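Local coordinates for protein-glutamate methylesterase/protein-glutamine glutaminase (Thermotoga maritima, PDB 3SFT) that probably removes methyl groups from methylglutamate residues of chemoreceptors and deamidates specific receptor glutamines, acting here as the isolated catalytic domain of CheB, at residues Ser14-Pro19 / Cys161-Met166; Val130-Met135 / Ile154-Glu159; Val38-Met43 / Val108-Asp113. One frame throughout, in Å; residues are numbered along the deposited sequence.

Overall arrangement
All three contacts lie at or near the C-terminal ends of neighbouring strands in one parallel, doubly wound sheet, in the order 37-41, 9-14, 127-131, 152-156. Along the chain, contact 1 joins the outermost pieces (14-19 and 161-166), while contact 3 and then contact 2 fall in series between them. Centres of contacts 1 and 2 are about 6 Å apart, and T133 OG1 bonds to T16 O at 2.7 Å. Contact 3 lies about 12 Å from contact 1 and 14 Å from contact 2, centre to centre; Q41 ties it to S14 and S15. This gathers the predicted catalytic S15 of contact 1 and H42 of contact 3 at the C-terminal ends of the central strands.

Contact 1 of 3, residues Ser14-Pro19 / Cys161-Met166; sequences SSTGGP and CVVFGM
T16 and G17 of 14-19 meet V162 and V163 of 161-166, and M166 meets S14 and S15; no flat side chain lies between them, so there are no stacked faces or ring edges to assign, and the ring of F164 packs elsewhere, on I171 and K158. What touches is aliphatic carbon, sulfur and backbone. M166 reaches across to 14-19: its SD lies 3.7 Å from S15 CB, and its terminal CE sits 3.6 Å from S14 CA. The last torsion brings CE there, for chi3 is 8°, nearly eclipsed and not a favoured value. Farther on, the methyl groups T16 CG2 and V163 CG2 meet at 3.7 Å. T16 also crosses V162 at about a right angle, with CG2 to V162 CG1 at 4.2 Å. V162 CG2 rests on G17 CA at 3.6 Å.

G17 has two reasons to lack a side chain. Its phi of 75° suits the third position of the type II turn from S15 to G18, closed by G18 N to S15 O at 2.8 Å, and a CB would run into V162 CG2. G17 is also the N-cap of helix 18-22. The polar link between the segments is indirect: T133 OG1 bonds to T16 O as well as to V162 N and V163 N, while S14 OG is held by Q41.

S15 is a predicted active-site residue, probably the nucleophile, and begins the type II turn linking strand 9-14 to helix 18-22. Its OG, anti to the backbone N (chi1 -165°), lies on the side of the H42 ring, the two side chains being about 3 Å apart at their nearest atoms. Across this contact S15 is met at CB by sulfur, and the contact itself is apolar.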
loop_
_atom_site.group_PDB
_atom_site.type_symbol
_atom_site.label_atom_id
_atom_site.label_comp_id
_atom_site.label_asym_id
_atom_site.label_seq_id
_atom_site.Cartn_x
_atom_site.Cartn_y
_atom_site.Cartn_z
ATOM N N SER A 14 -3.979 0.838 4.758
ATOM C CA SER A 14 -5.380 0.949 5.138
ATOM C C SER A 14 -5.685 0.276 6.470
ATOM O O SER A 14 -4.951 -0.607 6.920
ATOM C CB SER A 14 -6.252 0.325 4.048
ATOM O OG SER A 14 -5.810 -0.991 3.741
ATOM N N SER A 15 -6.790 0.686 7.085
ATOM C CA SER A 15 -7.216 0.114 8.345
ATOM C C SER A 15 -8.741 -0.025 8.384
ATOM O O SER A 15 -9.303 -0.819 7.637
ATOM C CB SER A 15 -6.701 0.948 9.519
ATOM O OG SER A 15 -6.815 0.220 10.727
ATOM N N THR A 16 -9.408 0.742 9.247
ATOM C CA THR A 16 -10.863 0.687 9.383
ATOM C C THR A 16 -11.555 0.992 8.053
ATOM O O THR A 16 -11.321 2.035 7.444
ATOM C CB THR A 16 -11.351 1.673 10.461
ATOM O OG1 THR A 16 -10.588 1.484 11.658
ATOM C CG2 THR A 16 -12.816 1.440 10.771
ATOM N N GLY A 17 -12.396 0.067 7.602
ATOM C CA GLY A 17 -13.086 0.249 6.333
ATOM C C GLY A 17 -12.175 0.024 5.133
ATOM O O GLY A 17 -12.582 0.242 3.984
ATOM N N GLY A 18 -10.952 -0.441 5.398
ATOM C CA GLY A 18 -9.987 -0.694 4.337
ATOM C C GLY A 18 -10.522 -1.533 3.189
ATOM O O GLY A 18 -10.474 -1.098 2.038
ATOM N N PRO A 19 -11.031 -2.749 3.468
ATOM C CA PRO A 19 -11.578 -3.645 2.442
ATOM C C PRO A 19 -12.666 -3.008 1.571
ATOM O O PRO A 19 -12.714 -3.244 0.364
ATOM C CB PRO A 19 -12.116 -4.805 3.271
ATOM C CG PRO A 19 -11.106 -4.884 4.385
ATOM C CD PRO A 19 -10.949 -3.436 4.770
ATOM N N CYS A 161 -14.282 7.367 2.963
ATOM C CA CYS A 161 -13.693 6.789 4.169
ATOM C C CYS A 161 -14.715 6.426 5.232
ATOM O O CYS A 161 -15.725 7.110 5.405
ATOM C CB CYS A 161 -12.706 7.768 4.824
ATOM S SG CYS A 161 -11.177 8.103 3.945
ATOM N N VAL A 162 -14.435 5.351 5.958
ATOM C CA VAL A 162 -15.280 4.961 7.071
ATOM C C VAL A 162 -14.735 5.811 8.228
ATOM O O VAL A 162 -15.497 6.423 8.978
ATOM C CB VAL A 162 -15.174 3.455 7.377
ATOM C CG1 VAL A 162 -15.962 3.120 8.633
ATOM C CG2 VAL A 162 -15.729 2.658 6.200
ATOM N N VAL A 163 -13.406 5.905 8.295
ATOM C CA VAL A 163 -12.709 6.706 9.302
ATOM C C VAL A 163 -11.655 7.566 8.594
ATOM O O VAL A 163 -10.703 7.053 8.006
ATOM C CB VAL A 163 -12.022 5.836 10.388
ATOM C CG1 VAL A 163 -11.232 6.719 11.331
ATOM C CG2 VAL A 163 -13.062 5.064 11.194
ATOM N N PHE A 164 -11.841 8.878 8.648
ATOM C CA PHE A 164 -10.933 9.820 8.007
ATOM C C PHE A 164 -9.822 10.204 8.974
ATOM O O PHE A 164 -9.717 11.358 9.375
ATOM C CB PHE A 164 -11.721 11.065 7.584
ATOM C CG PHE A 164 -10.963 12.003 6.682
ATOM C CD1 PHE A 164 -10.341 11.536 5.528
ATOM C CD2 PHE A 164 -10.922 13.368 6.960
ATOM C CE1 PHE A 164 -9.700 12.412 4.665
ATOM C CE2 PHE A 164 -10.280 14.253 6.097
ATOM C CZ PHE A 164 -9.669 13.771 4.947
ATOM N N GLY A 165 -9.027 9.224 9.390
ATOM C CA GLY A 165 -7.938 9.500 10.307
ATOM C C GLY A 165 -6.597 9.421 9.609
ATOM O O GLY A 165 -5.873 10.413 9.537
ATOM N N MET A 166 -6.273 8.244 9.077
ATOM C CA MET A 166 -5.005 8.041 8.383
ATOM C C MET A 166 -4.785 9.011 7.224
ATOM O O MET A 166 -3.721 9.623 7.131
ATOM C CB MET A 166 -4.842 6.575 7.955
ATOM C CG MET A 166 -4.619 5.643 9.157
ATOM S SD MET A 166 -4.518 3.862 8.841
ATOM C CE MET A 166 -4.494 3.812 7.041
#

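Contact 2 of 3, residues Val130-Met135 / Ile154-Glu159; sequences VILTGM and IAEDKE
I131 and I154 begin the backbone bonding that joins 130-135 to 154-159: I131 N donates to I154 O at 2.8 Å. The return bond runs from E156 N to I131 O at 3.0 Å, so I131 uses both its N-H and its carbonyl on the neighbouring strand, the signature of parallel pairing. A CA-H...O contact, V130 CA to I154 O at 3.3 Å, accompanies them.

Beyond the last bridge a side chain takes over. T133 N donates to E156 OE1 at 2.8 Å, meeting it on the anti side and 33° out of the carboxylate plane. E156 CG is anti to the backbone N (chi1 -176°) and the chain is extended beyond it, which carries the carboxylate to the T133 amide. E156 OE2 bonds to S21 OG and T160 OG1.

Apolar packing flanks these bonds. V130 CG2 faces I154 CB at 4.3 Å, on the side where both pack against helix 185-192; I131 and A155 point to the other side, toward helix 166-172. L132 CD2 lies 3.9 Å from E156 CB, the two side chains passing obliquely.

The pair closes the beta-alpha-beta unit 127-131, 140-148, 152-156. Its buried carboxylate, gripped by an amide N-H and two hydroxyls, would probably be stabilised as the anion, and it extends the pairing and holds the T133 amide beyond the strand end.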
loop_
_atom_site.group_PDB
_atom_site.type_symbol
_atom_site.label_atom_id
_atom_site.label_comp_id
_atom_site.label_asym_id
_atom_site.label_seq_id
_atom_site.Cartn_x
_atom_site.Cartn_y
_atom_site.Cartn_z
ATOM N N VAL A 130 -0.359 5.286 -1.278
ATOM C CA VAL A 130 -1.799 5.503 -1.216
ATOM C C VAL A 130 -2.250 5.225 0.213
ATOM O O VAL A 130 -2.174 4.096 0.685
ATOM C CB VAL A 130 -2.570 4.559 -2.184
ATOM C CG1 VAL A 130 -4.054 4.896 -2.166
ATOM C CG2 VAL A 130 -2.029 4.688 -3.599
ATOM N N ILE A 131 -2.700 6.263 0.908
ATOM C CA ILE A 131 -3.143 6.106 2.284
ATOM C C ILE A 131 -4.656 6.197 2.338
ATOM O O ILE A 131 -5.246 7.252 2.102
ATOM C CB ILE A 131 -2.491 7.162 3.201
ATOM C CG1 ILE A 131 -0.969 7.105 3.045
ATOM C CG2 ILE A 131 -2.895 6.938 4.651
ATOM C CD1 ILE A 131 -0.372 5.736 3.315
ATOM N N LEU A 132 -5.272 5.065 2.648
ATOM C CA LEU A 132 -6.720 4.952 2.713
ATOM C C LEU A 132 -7.294 5.109 4.112
ATOM O O LEU A 132 -6.563 5.282 5.092
ATOM C CB LEU A 132 -7.147 3.589 2.153
ATOM C CG LEU A 132 -6.615 3.235 0.761
ATOM C CD1 LEU A 132 -7.166 1.874 0.330
ATOM C CD2 LEU A 132 -7.019 4.317 -0.232
ATOM N N THR A 133 -8.621 5.020 4.160
ATOM C CA THR A 133 -9.448 5.094 5.357
ATOM C C THR A 133 -8.845 4.303 6.510
ATOM O O THR A 133 -8.235 3.252 6.293
ATOM C CB THR A 133 -10.853 4.503 5.043
ATOM O OG1 THR A 133 -11.637 4.420 6.238
ATOM C CG2 THR A 133 -10.721 3.110 4.427
ATOM N N GLY A 134 -9.023 4.810 7.729
ATOM C CA GLY A 134 -8.497 4.133 8.901
ATOM C C GLY A 134 -8.197 5.047 10.073
ATOM O O GLY A 134 -8.069 6.263 9.915
ATOM N N MET A 135 -8.104 4.459 11.261
ATOM C CA MET A 135 -7.795 5.207 12.473
ATOM C C MET A 135 -6.291 5.322 12.638
ATOM O O MET A 135 -5.538 4.492 12.135
ATOM C CB MET A 135 -8.338 4.501 13.716
ATOM C CG MET A 135 -9.798 4.704 14.004
ATOM S SD MET A 135 -10.317 3.962 15.579
ATOM C CE MET A 135 -11.888 4.666 15.611
ATOM N N ILE A 154 -0.956 9.763 -2.490
ATOM C CA ILE A 154 -2.391 9.902 -2.670
ATOM C C ILE A 154 -3.094 9.582 -1.353
ATOM O O ILE A 154 -2.835 8.551 -0.734
ATOM C CB ILE A 154 -2.922 8.942 -3.757
ATOM C CG1 ILE A 154 -2.306 9.279 -5.114
ATOM C CG2 ILE A 154 -4.433 9.035 -3.842
ATOM C CD1 ILE A 154 -2.575 8.227 -6.187
ATOM N N ALA A 155 -3.951 10.493 -0.908
ATOM C CA ALA A 155 -4.710 10.296 0.323
ATOM C C ALA A 155 -6.177 10.145 -0.047
ATOM O O ALA A 155 -6.667 10.837 -0.941
ATOM C CB ALA A 155 -4.528 11.474 1.256
ATOM N N GLU A 156 -6.866 9.223 0.617
ATOM C CA GLU A 156 -8.276 9.001 0.344
ATOM C C GLU A 156 -9.130 10.136 0.906
ATOM O O GLU A 156 -8.960 10.554 2.056
ATOM C CB GLU A 156 -8.745 7.653 0.903
ATOM C CG GLU A 156 -10.210 7.322 0.548
ATOM C CD GLU A 156 -10.669 5.949 1.036
ATOM O OE1 GLU A 156 -9.894 5.248 1.709
ATOM O OE2 GLU A 156 -11.822 5.566 0.747
ATOM N N ASP A 157 -10.013 10.660 0.061
ATOM C CA ASP A 157 -10.920 11.739 0.425
ATOM C C ASP A 157 -11.926 11.241 1.466
ATOM O O ASP A 157 -12.335 10.075 1.444
ATOM C CB ASP A 157 -11.654 12.233 -0.833
ATOM C CG ASP A 157 -12.516 13.454 -0.575
ATOM O OD1 ASP A 157 -12.076 14.577 -0.896
ATOM O OD2 ASP A 157 -13.638 13.295 -0.058
ATOM N N LYS A 158 -12.331 12.136 2.360
ATOM C CA LYS A 158 -13.286 11.827 3.427
ATOM C C LYS A 158 -14.586 11.194 2.924
ATOM O O LYS A 158 -15.224 10.416 3.633
ATOM C CB LYS A 158 -13.613 13.102 4.218
ATOM C CG LYS A 158 -14.434 12.857 5.477
ATOM C CD LYS A 158 -14.778 14.155 6.194
ATOM C CE LYS A 158 -15.554 13.889 7.478
ATOM N NZ LYS A 158 -14.733 13.181 8.500
ATOM N N GLU A 159 -14.974 11.527 1.697
ATOM C CA GLU A 159 -16.201 11.005 1.097
ATOM C C GLU A 159 -16.358 9.487 1.194
ATOM O O GLU A 159 -17.390 8.987 1.652
ATOM C CB GLU A 159 -16.280 11.420 -0.375
ATOM C CG GLU A 159 -17.516 10.905 -1.110
ATOM C CD GLU A 159 -17.478 11.181 -2.606
ATOM O OE1 GLU A 159 -16.864 12.183 -3.032
ATOM O OE2 GLU A 159 -18.074 10.386 -3.360
#

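Contact 3 of 3, residues Val38-Met43 / Val108-Asp113; sequences VVVQHM and VRPAVD
V108 opens the second segment by laying CG1 over one face of the H42 imidazole: it stands 3.8 Å from the ring centroid and 12° off the ring normal, a CH-pi contact. Anti to its backbone N (chi1 167°), CG1 lies over the ring centre, and the other branch, CG2, is 4.0 Å from H42 ND1. Two residues on, P110 follows a cis peptide bond; its O lies obliquely to the ring, 4.0 Å from H42 CD2, while its CB meets V40 CG1 at 4.0 Å. A111 is the N-cap of helix 112-123, and its backbone also borders V40 CG1. At V112 the helix begins against the strand: V112 N is 3.6 Å from V40 CG1, and V112 CG2, anti to the backbone N, packs 3.8 Å from V40 CB. V112 N also bonds to D138 OD2, the oxygen that bonds to H42 NE2, and D113 N bonds to D138 OD1.

S15, H42 and D138 are the predicted active-site residues and have the makings of a serine-hydrolase catalytic triad: H42 bonds to D138 through NE2, and its ring lies next to the S15 side chain. An alanine at H42 would probably leave D138 without its imidazole mate, S15 without its neighbouring base, and the CG1 methyl of V108 without the ring face it covers.

Chemically, then, 108-113 meets H42 directly through V108 on a ring face, and indirectly through the helix-start N-H groups that bond to D138; two backbone donors thus belong to the second shell of H42.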
loop_
_atom_site.group_PDB
_atom_site.type_symbol
_atom_site.label_atom_id
_atom_site.label_comp_id
_atom_site.label_asym_id
_atom_site.label_seq_id
_atom_site.Cartn_x
_atom_site.Cartn_y
_atom_site.Cartn_z
ATOM N N VAL A 38 1.421 -3.285 -3.430
ATOM C CA VAL A 38 1.580 -3.857 -2.096
ATOM C C VAL A 38 0.535 -3.234 -1.175
ATOM O O VAL A 38 0.395 -2.009 -1.115
ATOM C CB VAL A 38 2.994 -3.581 -1.528
ATOM C CG1 VAL A 38 3.135 -4.194 -0.147
ATOM C CG2 VAL A 38 4.060 -4.136 -2.470
ATOM N N VAL A 39 -0.218 -4.075 -0.479
ATOM C CA VAL A 39 -1.246 -3.583 0.423
ATOM C C VAL A 39 -0.980 -3.997 1.863
ATOM O O VAL A 39 -0.818 -5.178 2.151
ATOM C CB VAL A 39 -2.652 -4.107 0.016
ATOM C CG1 VAL A 39 -3.703 -3.648 1.023
ATOM C CG2 VAL A 39 -3.014 -3.625 -1.382
ATOM N N VAL A 40 -0.905 -3.011 2.752
ATOM C CA VAL A 40 -0.709 -3.255 4.173
ATOM C C VAL A 40 -2.006 -2.830 4.862
ATOM O O VAL A 40 -2.267 -1.643 5.056
ATOM C CB VAL A 40 0.474 -2.443 4.758
ATOM C CG1 VAL A 40 0.621 -2.734 6.238
ATOM C CG2 VAL A 40 1.777 -2.783 4.031
ATOM N N GLN A 41 -2.830 -3.816 5.185
ATOM C CA GLN A 41 -4.110 -3.600 5.843
ATOM C C GLN A 41 -4.010 -4.061 7.292
ATOM O O GLN A 41 -3.644 -5.209 7.551
ATOM C CB GLN A 41 -5.196 -4.405 5.102
ATOM C CG GLN A 41 -6.523 -4.613 5.848
ATOM C CD GLN A 41 -7.345 -3.350 5.991
ATOM O OE1 GLN A 41 -7.511 -2.594 5.042
ATOM N NE2 GLN A 41 -7.897 -3.138 7.176
ATOM N N HIS A 42 -4.318 -3.162 8.228
ATOM C CA HIS A 42 -4.293 -3.483 9.661
ATOM C C HIS A 42 -5.388 -4.506 9.926
ATOM O O HIS A 42 -6.544 -4.299 9.558
ATOM C CB HIS A 42 -4.582 -2.249 10.524
ATOM C CG HIS A 42 -3.580 -1.148 10.379
ATOM N ND1 HIS A 42 -3.657 0.021 11.104
ATOM C CD2 HIS A 42 -2.488 -1.031 9.590
ATOM C CE1 HIS A 42 -2.656 0.811 10.767
ATOM N NE2 HIS A 42 -1.932 0.199 9.851
ATOM N N MET A 43 -5.025 -5.606 10.568
ATOM C CA MET A 43 -5.992 -6.651 10.857
ATOM C C MET A 43 -5.365 -7.675 11.790
ATOM O O MET A 43 -4.156 -7.914 11.734
ATOM C CB MET A 43 -6.420 -7.326 9.548
ATOM C CG MET A 43 -7.911 -7.614 9.461
ATOM S SD MET A 43 -8.572 -7.379 7.803
ATOM C CE MET A 43 -7.371 -8.343 6.826
ATOM N N VAL A 108 0.721 -1.739 16.178
ATOM C CA VAL A 108 0.450 -2.351 14.886
ATOM C C VAL A 108 1.665 -2.968 14.203
ATOM O O VAL A 108 2.757 -2.399 14.207
ATOM C CB VAL A 108 -0.179 -1.293 13.936
ATOM C CG1 VAL A 108 -0.193 -1.777 12.505
ATOM C CG2 VAL A 108 -1.597 -0.952 14.387
ATOM N N ARG A 109 1.433 -4.126 13.592
ATOM C CA ARG A 109 2.439 -4.876 12.846
ATOM C C ARG A 109 1.691 -5.930 12.031
ATOM O O ARG A 109 1.026 -6.795 12.595
ATOM C CB ARG A 109 3.447 -5.548 13.790
ATOM C CG ARG A 109 4.535 -6.341 13.073
ATOM C CD ARG A 109 5.530 -6.950 14.045
ATOM N NE ARG A 109 4.910 -7.941 14.922
ATOM C CZ ARG A 109 5.442 -8.366 16.063
ATOM N NH1 ARG A 109 6.610 -7.887 16.472
ATOM N NH2 ARG A 109 4.797 -9.255 16.810
ATOM N N PRO A 110 1.793 -5.874 10.691
ATOM C CA PRO A 110 2.556 -4.902 9.901
ATOM C C PRO A 110 2.037 -3.463 9.941
ATOM O O PRO A 110 0.840 -3.223 10.086
ATOM C CB PRO A 110 2.452 -5.466 8.484
ATOM C CG PRO A 110 1.079 -6.083 8.485
ATOM C CD PRO A 110 1.082 -6.818 9.809
ATOM N N ALA A 111 2.968 -2.521 9.838
ATOM C CA ALA A 111 2.662 -1.091 9.806
ATOM C C ALA A 111 3.057 -0.651 8.405
ATOM O O ALA A 111 4.136 -1.011 7.932
ATOM C CB ALA A 111 3.502 -0.342 10.825
ATOM N N VAL A 112 2.200 0.111 7.732
ATOM C CA VAL A 112 2.534 0.559 6.383
ATOM C C VAL A 112 3.780 1.463 6.372
ATOM O O VAL A 112 4.482 1.526 5.368
ATOM C CB VAL A 112 1.326 1.225 5.656
ATOM C CG1 VAL A 112 1.129 2.660 6.113
ATOM C CG2 VAL A 112 1.522 1.153 4.139
ATOM N N ASP A 113 4.084 2.114 7.499
ATOM C CA ASP A 113 5.277 2.972 7.595
ATOM C C ASP A 113 6.557 2.183 7.291
ATOM O O ASP A 113 7.454 2.678 6.611
ATOM C CB ASP A 113 5.403 3.609 8.988
ATOM C CG ASP A 113 4.534 4.848 9.159
ATOM O OD1 ASP A 113 4.033 5.390 8.148
ATOM O OD2 ASP A 113 4.360 5.285 10.314
#